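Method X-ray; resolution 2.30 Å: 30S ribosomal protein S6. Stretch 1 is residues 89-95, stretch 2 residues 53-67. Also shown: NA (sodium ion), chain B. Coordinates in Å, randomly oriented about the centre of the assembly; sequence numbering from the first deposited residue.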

# COMPACT_ATOMS: atom_id res chain seq x y z
N ASP A 89 9.29 -4.92 6.42
CA ASP A 89 9.36 -3.56 6.97
C ASP A 89 8.74 -3.57 8.34
O ASP A 89 7.54 -3.82 8.49
CB ASP A 89 8.63 -2.55 6.10
CG ASP A 89 8.97 -1.11 6.47
OD1 ASP A 89 9.12 -0.78 7.65
OD2 ASP A 89 9.10 -0.28 5.56
N GLU A 90 9.56 -3.30 9.35
CA GLU A 90 9.11 -3.37 10.74
C GLU A 90 8.14 -2.25 11.12
O GLU A 90 7.35 -2.39 12.07
CB GLU A 90 10.31 -3.36 11.69
CG GLU A 90 10.78 -4.77 12.08
CD GLU A 90 12.06 -4.75 12.89
OE1 GLU A 90 12.12 -4.00 13.90
OE2 GLU A 90 13.01 -5.48 12.51
N ASP A 91 8.21 -1.15 10.38
CA ASP A 91 7.34 -0.01 10.58
C ASP A 91 5.92 -0.24 10.05
O ASP A 91 5.00 0.44 10.46
CB ASP A 91 7.92 1.22 9.88
CG ASP A 91 9.30 1.61 10.41
OD1 ASP A 91 9.60 1.39 11.61
OD2 ASP A 91 10.06 2.20 9.58
N VAL A 92 5.73 -1.20 9.13
CA VAL A 92 4.44 -1.46 8.52
C VAL A 92 3.81 -2.65 9.20
O VAL A 92 4.32 -3.76 9.11
CB VAL A 92 4.59 -1.72 7.01
CG1 VAL A 92 3.28 -2.26 6.39
CG2 VAL A 92 5.10 -0.45 6.33
N ILE A 93 2.72 -2.43 9.92
CA ILE A 93 2.23 -3.45 10.83
C ILE A 93 1.04 -4.16 10.25
O ILE A 93 0.50 -5.08 10.85
CB ILE A 93 1.95 -2.87 12.27
CG1 ILE A 93 0.87 -1.76 12.26
CG2 ILE A 93 3.26 -2.35 12.89
CD1 ILE A 93 0.49 -1.23 13.66
N ARG A 94 0.63 -3.72 9.07
CA ARG A 94 -0.47 -4.33 8.37
C ARG A 94 -0.40 -3.98 6.88
O ARG A 94 -0.10 -2.85 6.51
CB ARG A 94 -1.79 -3.89 8.99
CG ARG A 94 -2.87 -4.86 8.69
CD ARG A 94 -4.19 -4.40 9.18
NE ARG A 94 -5.21 -5.31 8.70
CZ ARG A 94 -6.52 -5.03 8.66
NH1 ARG A 94 -6.98 -3.85 9.07
NH2 ARG A 94 -7.35 -5.94 8.19
N TRP A 95 -0.65 -4.97 6.03
CA TRP A 95 -0.55 -4.80 4.58
C TRP A 95 -1.61 -5.68 3.91
O TRP A 95 -1.91 -6.77 4.39
CB TRP A 95 0.88 -5.09 4.08
CG TRP A 95 1.40 -6.43 4.42
CD1 TRP A 95 1.45 -7.51 3.61
CD2 TRP A 95 1.90 -6.86 5.70
NE1 TRP A 95 1.97 -8.59 4.28
CE2 TRP A 95 2.25 -8.22 5.57
CE3 TRP A 95 2.11 -6.23 6.93
CZ2 TRP A 95 2.77 -8.96 6.62
CZ3 TRP A 95 2.64 -6.97 7.99
CH2 TRP A 95 2.97 -8.32 7.82
NA NA B . 5.89 -5.22 8.24
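Stretch 2, residues 53-67: QLAYPIQKFNNARYF

A single residue, Ile-93, supplies most of stretch 1's share of this contact: buried as the second residue of a strand that begins at Val-92 and runs on beyond Trp-95, it meets residues from both the loop and the strand of stretch 2. Stretch 2 lies over it as a hairpin-like loop that leads into the strand that includes residues 63-67. The loop is held by reciprocal backbone hydrogen bonds, Ile-58 N to Phe-61 O (3.0 Å) and Phe-61 N to Ile-58 O (3.2 Å), with Gln-59 and Lys-60 at its tip, both at positive phi. The two strands run obliquely, at 56° between their N-to-C directions, and their axes come no closer than 8.6 Å, so side chains rather than backbone hydrogen bonds bridge them.

Ile-93 (chi1 p, chi2 t) packs its CB 3.7 Å from Ile-58 CG2. Ile-93 CD1 reaches Ala-64 CB at 4.0 Å, Phe-61 CD2 at 4.2 Å and Leu-54 CD1 at 4.4 Å. Beside this apolar cluster, the extended Arg-94 passes Ile-58, CD to CD1 at 4.2 Å, and its NH1 donates a hydrogen bond to Tyr-66 OH (3.1 Å), the sole direct one between the stretches. Near the loop tip, water 1 links Gln-59 NE2 (2.5 Å) to Glu-90 O (2.6 Å), within the type I turn from Asp-89 to Val-92 whose end carbonyls bind sodium.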

# COMPACT_ATOMS: atom_id res chain seq x y z
N GLN A 53 -8.24 3.86 14.57
CA GLN A 53 -8.24 2.88 15.63
C GLN A 53 -8.25 1.51 14.98
O GLN A 53 -8.94 1.28 13.99
CB GLN A 53 -9.46 3.07 16.55
CG GLN A 53 -9.14 2.92 18.04
CD GLN A 53 -10.35 3.17 18.94
OE1 GLN A 53 -11.28 2.35 19.01
NE2 GLN A 53 -10.34 4.30 19.64
N LEU A 54 -7.44 0.60 15.50
CA LEU A 54 -7.40 -0.75 15.01
C LEU A 54 -8.53 -1.54 15.65
O LEU A 54 -8.91 -1.27 16.79
CB LEU A 54 -6.05 -1.40 15.33
CG LEU A 54 -4.83 -0.77 14.64
CD1 LEU A 54 -3.55 -1.21 15.32
CD2 LEU A 54 -4.83 -1.13 13.16
N ALA A 55 -9.09 -2.49 14.90
CA ALA A 55 -10.16 -3.35 15.41
C ALA A 55 -9.64 -4.17 16.57
O ALA A 55 -10.31 -4.30 17.59
CB ALA A 55 -10.69 -4.27 14.29
N TYR A 56 -8.44 -4.72 16.41
CA TYR A 56 -7.72 -5.41 17.48
C TYR A 56 -6.24 -5.02 17.43
O TYR A 56 -5.74 -4.63 16.37
CB TYR A 56 -7.95 -6.93 17.38
CG TYR A 56 -9.42 -7.31 17.53
CD1 TYR A 56 -10.11 -7.02 18.71
CD2 TYR A 56 -10.13 -7.91 16.49
CE1 TYR A 56 -11.48 -7.33 18.86
CE2 TYR A 56 -11.50 -8.23 16.63
CZ TYR A 56 -12.16 -7.95 17.82
OH TYR A 56 -13.51 -8.26 17.97
N PRO A 57 -5.54 -5.06 18.58
CA PRO A 57 -4.16 -4.55 18.65
C PRO A 57 -3.15 -5.32 17.82
O PRO A 57 -3.36 -6.50 17.54
CB PRO A 57 -3.82 -4.70 20.14
CG PRO A 57 -4.70 -5.83 20.60
CD PRO A 57 -5.99 -5.58 19.89
N ILE A 58 -2.06 -4.66 17.44
CA ILE A 58 -1.01 -5.28 16.64
C ILE A 58 0.36 -4.83 17.15
O ILE A 58 0.71 -3.66 17.04
CB ILE A 58 -1.13 -4.87 15.14
CG1 ILE A 58 -2.41 -5.45 14.52
CG2 ILE A 58 0.12 -5.30 14.36
CD1 ILE A 58 -2.66 -4.99 13.10
N GLN A 59 1.13 -5.77 17.69
CA GLN A 59 2.37 -5.45 18.42
C GLN A 59 2.13 -4.44 19.54
O GLN A 59 2.95 -3.56 19.76
CB GLN A 59 3.46 -4.93 17.47
CG GLN A 59 3.78 -5.82 16.27
CD GLN A 59 4.94 -5.26 15.45
OE1 GLN A 59 5.95 -4.83 16.01
NE2 GLN A 59 4.79 -5.25 14.12
N LYS A 60 1.01 -4.58 20.24
CA LYS A 60 0.64 -3.70 21.36
C LYS A 60 0.26 -2.28 20.94
O LYS A 60 0.38 -1.34 21.73
CB LYS A 60 1.74 -3.65 22.44
CG LYS A 60 2.07 -4.99 23.13
CD LYS A 60 3.05 -4.79 24.30
CE LYS A 60 2.49 -3.80 25.36
NZ LYS A 60 3.11 -3.94 26.72
N PHE A 61 -0.20 -2.12 19.70
CA PHE A 61 -0.65 -0.84 19.18
C PHE A 61 -2.14 -0.90 18.98
O PHE A 61 -2.66 -1.93 18.59
CB PHE A 61 0.04 -0.52 17.86
CG PHE A 61 1.50 -0.27 18.00
CD1 PHE A 61 1.95 0.84 18.70
CD2 PHE A 61 2.43 -1.13 17.43
CE1 PHE A 61 3.31 1.09 18.84
CE2 PHE A 61 3.79 -0.89 17.57
CZ PHE A 61 4.23 0.22 18.27
N ASN A 62 -2.83 0.20 19.27
CA ASN A 62 -4.29 0.27 19.16
C ASN A 62 -4.72 1.18 18.03
O ASN A 62 -5.89 1.23 17.71
CB ASN A 62 -4.90 0.83 20.45
CG ASN A 62 -4.60 -0.03 21.65
OD1 ASN A 62 -4.73 -1.26 21.61
ND2 ASN A 62 -4.20 0.61 22.76
N ASN A 63 -3.77 1.94 17.48
CA ASN A 63 -4.03 2.86 16.37
C ASN A 63 -2.95 2.63 15.31
O ASN A 63 -1.92 2.01 15.59
CB ASN A 63 -3.97 4.32 16.85
CG ASN A 63 -5.01 4.64 17.92
OD1 ASN A 63 -6.20 4.91 17.61
ND2 ASN A 63 -4.58 4.62 19.18
N ALA A 64 -3.18 3.14 14.10
CA ALA A 64 -2.17 3.07 13.04
C ALA A 64 -2.46 4.05 11.92
O ALA A 64 -3.59 4.48 11.76
CB ALA A 64 -2.08 1.64 12.48
N ARG A 65 -1.44 4.39 11.14
CA ARG A 65 -1.60 5.28 10.00
C ARG A 65 -1.85 4.48 8.69
O ARG A 65 -0.99 3.71 8.24
CB ARG A 65 -0.36 6.16 9.84
CG ARG A 65 -0.42 7.09 8.63
CD ARG A 65 -1.63 8.01 8.67
NE ARG A 65 -1.41 9.16 7.81
CZ ARG A 65 -0.71 10.24 8.17
NH1 ARG A 65 -0.19 10.34 9.38
NH2 ARG A 65 -0.56 11.22 7.30
N TYR A 66 -3.02 4.72 8.08
CA TYR A 66 -3.45 3.99 6.90
C TYR A 66 -3.27 4.79 5.64
O TYR A 66 -3.72 5.93 5.56
CB TYR A 66 -4.93 3.61 7.01
CG TYR A 66 -5.21 2.35 7.80
CD1 TYR A 66 -5.41 2.40 9.16
CD2 TYR A 66 -5.29 1.12 7.18
CE1 TYR A 66 -5.67 1.26 9.91
CE2 TYR A 66 -5.55 -0.03 7.91
CZ TYR A 66 -5.75 0.06 9.28
OH TYR A 66 -6.02 -1.06 10.02
N PHE A 67 -2.61 4.16 4.67
CA PHE A 67 -2.50 4.67 3.31
C PHE A 67 -3.08 3.64 2.33
O PHE A 67 -3.08 2.45 2.60
CB PHE A 67 -1.04 4.96 2.92
CG PHE A 67 -0.36 6.02 3.75
CD1 PHE A 67 -0.59 7.37 3.50
CD2 PHE A 67 0.56 5.68 4.74
CE1 PHE A 67 0.03 8.33 4.23
CE2 PHE A 67 1.19 6.66 5.47
CZ PHE A 67 0.91 7.99 5.23
O HOH W 1 6.70 -4.83 12.50
O HOH W 2 5.97 -6.32 10.06